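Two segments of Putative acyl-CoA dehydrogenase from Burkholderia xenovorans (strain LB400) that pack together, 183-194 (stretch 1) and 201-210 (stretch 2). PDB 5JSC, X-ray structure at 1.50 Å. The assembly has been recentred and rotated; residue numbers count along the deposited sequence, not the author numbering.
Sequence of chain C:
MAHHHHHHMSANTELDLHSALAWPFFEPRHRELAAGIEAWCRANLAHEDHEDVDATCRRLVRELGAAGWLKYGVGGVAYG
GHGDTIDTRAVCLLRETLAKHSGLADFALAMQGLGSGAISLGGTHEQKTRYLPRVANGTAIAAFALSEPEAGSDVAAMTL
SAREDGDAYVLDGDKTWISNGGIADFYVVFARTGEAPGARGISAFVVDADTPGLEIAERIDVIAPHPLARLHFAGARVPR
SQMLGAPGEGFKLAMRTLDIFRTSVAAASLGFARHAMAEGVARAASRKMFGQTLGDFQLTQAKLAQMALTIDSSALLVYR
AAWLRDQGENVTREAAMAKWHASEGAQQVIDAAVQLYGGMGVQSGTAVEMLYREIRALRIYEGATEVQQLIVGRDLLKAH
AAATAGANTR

Stretch 1 183-194: IADFYVVFARTG
Stretch 2, residues 201-210: GISAFVVDAD

Strands 186-192 and 202-208 pair antiparallel, their axes 4.6 Å apart at closest approach and their N-to-C directions 154° apart. Phe186, Val188, Phe190 and Arg192 share one face with Ile202, Ala204, Val206 and Asp208; Tyr187, Val189 and Ala191 share the other with Ser203, Phe205 and Val207. Hydrogen-bonded pairs alternate with non-hydrogen-bonded ones, where a CA-H points at a carbonyl (Val188 CA to Phe205 O 3.3 Å). Gly201 (phi/psi -121/23) O accepts from Thr193 N (2.8 Å) and, almost linearly, Gly194 N (3.0 Å). Gly194 has positive phi (91/19), where a CB would jam against the preceding carbonyl O. Ile202 (m, t; -113/141) lies opposite Arg192 (t, t, m, chi4 -77°), whose guanidinium presents a face to Ile202 CG1. Ser203 (m) pairs with Ala191, Ser203 N to Ala191 O 2.8 Å; its OG donates to Thr193 OG1 (2.7 Å; Thr193 p). Ala204 packs its CB 3.6 Å from Phe190 CE2 (Phe190 m, chi2 84°). Phe205 (m, chi2 90°) pairs with Val189 (t), Phe205 N to Val189 O 2.8 Å. Val206 (t) faces Val188 (t), Val206 CG1 4.0 Å from Phe186 CD1 (Phe186 p). Val207 (t) pairs with Tyr187 (m), Val207 N to Tyr187 O 2.8 Å. Asp208 (m) lies opposite Phe186. Beyond, Ala209 N donates to Asp185 O (3.0 Å).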

# COMPACT_ATOMS: atom_id res chain seq x y z
N ILE C 183 2.88 -27.58 29.74
CA ILE C 183 2.24 -28.87 29.47
C ILE C 183 3.12 -29.80 28.64
O ILE C 183 2.79 -30.97 28.46
CB ILE C 183 0.88 -28.68 28.78
CG1 ILE C 183 1.03 -28.01 27.42
CG2 ILE C 183 -0.08 -27.91 29.68
CD1 ILE C 183 -0.30 -27.79 26.78
N ALA C 184 4.25 -29.29 28.14
CA ALA C 184 5.16 -30.14 27.37
C ALA C 184 5.79 -31.21 28.25
O ALA C 184 6.01 -31.02 29.45
CB ALA C 184 6.26 -29.29 26.72
N ASP C 185 6.09 -32.36 27.63
CA ASP C 185 6.84 -33.41 28.31
C ASP C 185 8.34 -33.21 28.23
O ASP C 185 9.08 -33.75 29.06
CB ASP C 185 6.45 -34.77 27.73
CG ASP C 185 5.01 -35.14 28.06
OD1 ASP C 185 4.74 -35.38 29.26
OD2 ASP C 185 4.16 -35.16 27.15
N PHE C 186 8.81 -32.43 27.26
CA PHE C 186 10.22 -32.08 27.17
C PHE C 186 10.32 -30.78 26.39
O PHE C 186 9.40 -30.41 25.64
CB PHE C 186 11.05 -33.18 26.51
CG PHE C 186 10.71 -33.40 25.06
CD1 PHE C 186 11.32 -32.64 24.06
CD2 PHE C 186 9.75 -34.34 24.68
CE1 PHE C 186 10.99 -32.82 22.72
CE2 PHE C 186 9.43 -34.53 23.36
CZ PHE C 186 10.05 -33.77 22.37
N TYR C 187 11.45 -30.11 26.57
CA TYR C 187 11.79 -28.87 25.90
C TYR C 187 13.13 -29.04 25.22
O TYR C 187 14.08 -29.48 25.87
CB TYR C 187 11.86 -27.70 26.90
CG TYR C 187 10.57 -27.47 27.64
CD1 TYR C 187 10.29 -28.16 28.81
CD2 TYR C 187 9.64 -26.56 27.16
CE1 TYR C 187 9.10 -27.95 29.48
CE2 TYR C 187 8.45 -26.35 27.82
CZ TYR C 187 8.18 -27.04 28.98
OH TYR C 187 6.98 -26.82 29.62
N VAL C 188 13.23 -28.70 23.94
CA VAL C 188 14.54 -28.52 23.32
C VAL C 188 14.99 -27.11 23.68
O VAL C 188 14.41 -26.12 23.23
CB VAL C 188 14.49 -28.72 21.80
CG1 VAL C 188 15.84 -28.39 21.19
CG2 VAL C 188 14.13 -30.16 21.47
N VAL C 189 16.04 -27.01 24.50
CA VAL C 189 16.48 -25.74 25.09
C VAL C 189 17.82 -25.37 24.48
O VAL C 189 18.75 -26.19 24.46
CB VAL C 189 16.59 -25.84 26.62
CG1 VAL C 189 17.05 -24.50 27.22
CG2 VAL C 189 15.27 -26.28 27.24
N PHE C 190 17.95 -24.12 24.04
CA PHE C 190 19.21 -23.60 23.53
C PHE C 190 19.82 -22.70 24.59
O PHE C 190 19.12 -21.84 25.15
CB PHE C 190 19.00 -22.86 22.20
CG PHE C 190 18.43 -23.75 21.14
CD1 PHE C 190 17.06 -23.96 21.07
CD2 PHE C 190 19.26 -24.43 20.26
CE1 PHE C 190 16.52 -24.82 20.11
CE2 PHE C 190 18.73 -25.28 19.30
CZ PHE C 190 17.35 -25.48 19.23
N ALA C 191 21.10 -22.91 24.89
CA ALA C 191 21.74 -22.22 26.00
C ALA C 191 23.17 -21.89 25.63
O ALA C 191 23.79 -22.56 24.80
CB ALA C 191 21.71 -23.07 27.28
N ARG C 192 23.72 -20.86 26.28
CA ARG C 192 25.09 -20.44 26.01
C ARG C 192 26.06 -21.31 26.80
O ARG C 192 26.11 -21.23 28.03
CB ARG C 192 25.29 -18.97 26.34
CG ARG C 192 26.72 -18.50 26.06
CD ARG C 192 26.84 -16.97 26.08
NE ARG C 192 25.81 -16.40 25.20
CZ ARG C 192 25.88 -16.38 23.87
NH1 ARG C 192 26.95 -16.85 23.24
NH2 ARG C 192 24.87 -15.89 23.17
N THR C 193 26.86 -22.10 26.10
CA THR C 193 27.93 -22.87 26.72
C THR C 193 29.29 -22.21 26.60
O THR C 193 30.21 -22.61 27.33
CB THR C 193 27.97 -24.29 26.12
OG1 THR C 193 27.86 -24.21 24.69
CG2 THR C 193 26.83 -25.13 26.66
N GLY C 194 29.46 -21.24 25.71
CA GLY C 194 30.61 -20.35 25.75
C GLY C 194 31.82 -20.76 24.95
O GLY C 194 32.91 -20.24 25.21
N GLY C 201 28.68 -19.82 20.46
CA GLY C 201 28.78 -20.27 21.83
C GLY C 201 27.54 -20.92 22.39
O GLY C 201 27.36 -20.97 23.61
N ILE C 202 26.68 -21.46 21.53
CA ILE C 202 25.37 -21.96 21.94
C ILE C 202 25.35 -23.47 21.75
O ILE C 202 25.88 -23.99 20.77
CB ILE C 202 24.25 -21.27 21.13
CG1 ILE C 202 24.20 -19.76 21.50
CG2 ILE C 202 22.89 -21.94 21.36
CD1 ILE C 202 23.44 -18.89 20.51
N SER C 203 24.71 -24.18 22.69
CA SER C 203 24.48 -25.61 22.57
C SER C 203 23.00 -25.89 22.77
O SER C 203 22.28 -25.10 23.38
CB SER C 203 25.31 -26.41 23.59
OG SER C 203 26.70 -26.21 23.39
N ALA C 204 22.55 -27.03 22.24
CA ALA C 204 21.16 -27.46 22.33
C ALA C 204 21.04 -28.66 23.25
O ALA C 204 21.90 -29.55 23.24
CB ALA C 204 20.62 -27.82 20.94
N PHE C 205 19.97 -28.71 24.05
CA PHE C 205 19.73 -29.79 25.01
C PHE C 205 18.29 -30.25 24.95
O PHE C 205 17.39 -29.43 24.80
CB PHE C 205 20.02 -29.36 26.46
CG PHE C 205 21.43 -28.91 26.70
CD1 PHE C 205 21.79 -27.57 26.54
CD2 PHE C 205 22.40 -29.82 27.10
CE1 PHE C 205 23.08 -27.16 26.78
CE2 PHE C 205 23.70 -29.41 27.34
CZ PHE C 205 24.04 -28.08 27.17
N VAL C 206 18.05 -31.55 25.12
CA VAL C 206 16.70 -32.03 25.43
C VAL C 206 16.54 -32.03 26.94
O VAL C 206 17.31 -32.69 27.65
CB VAL C 206 16.43 -33.42 24.86
CG1 VAL C 206 14.98 -33.81 25.15
CG2 VAL C 206 16.71 -33.45 23.36
N VAL C 207 15.56 -31.28 27.43
CA VAL C 207 15.35 -31.11 28.86
C VAL C 207 13.96 -31.65 29.21
O VAL C 207 12.94 -31.06 28.82
CB VAL C 207 15.50 -29.64 29.29
CG1 VAL C 207 15.35 -29.52 30.80
CG2 VAL C 207 16.86 -29.10 28.84
N ASP C 208 13.92 -32.76 29.94
CA ASP C 208 12.64 -33.32 30.35
C ASP C 208 11.93 -32.35 31.28
O ASP C 208 12.56 -31.65 32.08
CB ASP C 208 12.85 -34.67 31.05
CG ASP C 208 13.36 -35.74 30.10
OD1 ASP C 208 13.16 -35.61 28.88
OD2 ASP C 208 13.97 -36.72 30.58
N ALA C 209 10.60 -32.31 31.18
CA ALA C 209 9.83 -31.34 31.94
C ALA C 209 9.95 -31.56 33.44
O ALA C 209 9.80 -30.61 34.22
CB ALA C 209 8.36 -31.38 31.52
N ASP C 210 10.24 -32.79 33.88
CA ASP C 210 10.34 -33.08 35.30
C ASP C 210 11.73 -32.81 35.86
O ASP C 210 12.01 -33.20 37.00
CB ASP C 210 9.90 -34.53 35.58
CG ASP C 210 10.84 -35.57 34.97
OD1 ASP C 210 11.71 -35.22 34.15
OD2 ASP C 210 10.69 -36.76 35.32
O HOH W 1 9.42 -35.15 32.00